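Local coordinates for dipeptidase AC. Metallo peptidase. MEROPS family M19 (Rhodobacter sphaeroides, PDB 3LY0), which probably hydrolyses dipeptides as a zinc-dependent metallodipeptidase, and binds two zinc ions together with a phosphinate mimic of L-Ala-D-Ala, at residues D149-F154 with R195-E200. Residues are numbered along the deposited sequence; the frame is centred on the assembly and turned at random.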
# COMPACT_ATOMS: atom_id res chain seq x y z
N ASP A 149 -3.84 -17.56 -15.64
CA ASP A 149 -4.52 -18.66 -14.97
C ASP A 149 -4.48 -18.52 -13.46
O ASP A 149 -5.47 -18.81 -12.78
CB ASP A 149 -3.91 -20.01 -15.36
CG ASP A 149 -4.45 -20.55 -16.65
OD1 ASP A 149 -5.31 -19.90 -17.28
OD2 ASP A 149 -4.01 -21.66 -17.02
N ALA A 150 -3.34 -18.10 -12.93
CA ALA A 150 -3.19 -17.98 -11.48
C ALA A 150 -3.97 -16.81 -10.90
O ALA A 150 -4.22 -16.78 -9.71
CB ALA A 150 -1.73 -17.92 -11.08
N LEU A 151 -4.33 -15.83 -11.73
CA LEU A 151 -5.20 -14.76 -11.25
C LEU A 151 -6.52 -15.34 -10.74
O LEU A 151 -7.01 -14.95 -9.69
CB LEU A 151 -5.45 -13.71 -12.34
CG LEU A 151 -6.24 -12.48 -11.92
CD1 LEU A 151 -5.39 -11.62 -11.00
CD2 LEU A 151 -6.67 -11.67 -13.15
N HIS A 152 -7.07 -16.29 -11.48
CA HIS A 152 -8.32 -16.91 -11.08
C HIS A 152 -8.13 -17.75 -9.83
O HIS A 152 -8.98 -17.75 -8.94
CB HIS A 152 -8.90 -17.73 -12.23
CG HIS A 152 -9.19 -16.90 -13.43
ND1 HIS A 152 -10.40 -16.26 -13.62
CD2 HIS A 152 -8.42 -16.57 -14.49
CE1 HIS A 152 -10.36 -15.58 -14.75
NE2 HIS A 152 -9.18 -15.76 -15.31
N LEU A 153 -7.01 -18.46 -9.74
CA LEU A 153 -6.70 -19.23 -8.55
C LEU A 153 -6.60 -18.34 -7.31
O LEU A 153 -7.26 -18.60 -6.30
CB LEU A 153 -5.40 -20.01 -8.72
CG LEU A 153 -5.42 -21.15 -9.72
CD1 LEU A 153 -4.03 -21.74 -9.84
CD2 LEU A 153 -6.41 -22.21 -9.28
N PHE A 154 -5.80 -17.29 -7.40
CA PHE A 154 -5.63 -16.41 -6.25
C PHE A 154 -6.94 -15.73 -5.88
O PHE A 154 -7.25 -15.58 -4.70
CB PHE A 154 -4.50 -15.38 -6.49
CG PHE A 154 -3.13 -15.91 -6.16
CD1 PHE A 154 -2.68 -15.94 -4.84
CD2 PHE A 154 -2.28 -16.37 -7.16
CE1 PHE A 154 -1.42 -16.42 -4.52
CE2 PHE A 154 -1.01 -16.85 -6.85
CZ PHE A 154 -0.58 -16.88 -5.53
N ARG A 195 -2.26 -5.35 -20.32
CA ARG A 195 -3.56 -4.88 -20.77
C ARG A 195 -4.63 -5.94 -20.50
O ARG A 195 -5.71 -5.63 -20.02
CB ARG A 195 -3.51 -4.47 -22.25
CG ARG A 195 -2.56 -3.30 -22.49
CD ARG A 195 -2.73 -2.66 -23.87
NE ARG A 195 -2.22 -3.50 -24.96
CZ ARG A 195 -0.95 -3.55 -25.34
NH1 ARG A 195 -0.03 -2.82 -24.72
NH2 ARG A 195 -0.59 -4.33 -26.35
N ARG A 196 -4.31 -7.20 -20.80
CA ARG A 196 -5.24 -8.28 -20.47
C ARG A 196 -5.47 -8.41 -18.96
O ARG A 196 -6.59 -8.69 -18.52
CB ARG A 196 -4.77 -9.61 -21.07
CG ARG A 196 -4.94 -9.68 -22.58
CD ARG A 196 -4.59 -11.06 -23.14
NE ARG A 196 -3.16 -11.33 -23.09
CZ ARG A 196 -2.59 -12.16 -22.21
NH1 ARG A 196 -3.34 -12.78 -21.31
NH2 ARG A 196 -1.28 -12.35 -22.23
N LEU A 197 -4.42 -8.20 -18.18
CA LEU A 197 -4.53 -8.22 -16.72
C LEU A 197 -5.50 -7.15 -16.19
O LEU A 197 -6.31 -7.43 -15.31
CB LEU A 197 -3.15 -8.07 -16.08
CG LEU A 197 -3.13 -8.03 -14.55
CD1 LEU A 197 -3.52 -9.38 -13.96
CD2 LEU A 197 -1.76 -7.63 -14.08
N VAL A 198 -5.42 -5.94 -16.74
CA VAL A 198 -6.36 -4.90 -16.36
C VAL A 198 -7.80 -5.33 -16.65
O VAL A 198 -8.67 -5.21 -15.80
CB VAL A 198 -6.05 -3.56 -17.08
CG1 VAL A 198 -7.19 -2.55 -16.88
CG2 VAL A 198 -4.73 -2.99 -16.60
N ALA A 199 -8.02 -5.84 -17.85
CA ALA A 199 -9.36 -6.26 -18.25
C ALA A 199 -9.90 -7.36 -17.34
O ALA A 199 -11.06 -7.34 -16.95
CB ALA A 199 -9.36 -6.70 -19.71
N GLU A 200 -9.04 -8.32 -17.00
CA GLU A 200 -9.47 -9.47 -16.20
C GLU A 200 -9.71 -9.07 -14.75
O GLU A 200 -10.65 -9.56 -14.11
CB GLU A 200 -8.46 -10.61 -16.28
CG GLU A 200 -9.04 -11.95 -15.89
CD GLU A 200 -10.13 -12.40 -16.84
OE1 GLU A 200 -11.04 -13.12 -16.40
OE2 GLU A 200 -10.07 -12.01 -18.02
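Leu151 reaches across to Leu197 and Glu200 where two outer helices of the TIM-barrel fold, 149-157 and 192-204, run side by side, a worked example of how neighbouring helices of such a barrel pack over its strands. The axes of the two short segments cross at -29° and come no closer than 11.4 Å, a wide spacing that long side chains span. With CG anti to the backbone N (chi1 -175°), Leu151 extends across it: Leu151 CD2 rests on the aliphatic stem of Glu200, 3.6 Å from Glu200 CG, and also lies 4.0 Å from Leu197 CD1, which Leu151 CD1 meets as well. Both leucines also touch Leu162 on strand 159-163, which ties the helix pair to the barrel sheet beneath. One residue on, His152 turns its imidazole toward the outer, partly exposed side of the seam, touching Arg203 and Leu204 as well. Glu200, bent at chi2 (64°), curls its carboxylate up to the edge of this ring, and its OE1 is salt-bridged to Arg203, three residues on in the same helix. An alanine in place of Glu200 would probably leave Arg203 without this carboxylate mate and strip Leu151 CD2 of its contact with the CG methylene. His152 NE2, at a poor angle, makes no hydrogen bond to Glu200 OE1; the nearer ring atom is His152 CE1, 3.0 Å from Glu200 OE1, which lies close to the ring plane.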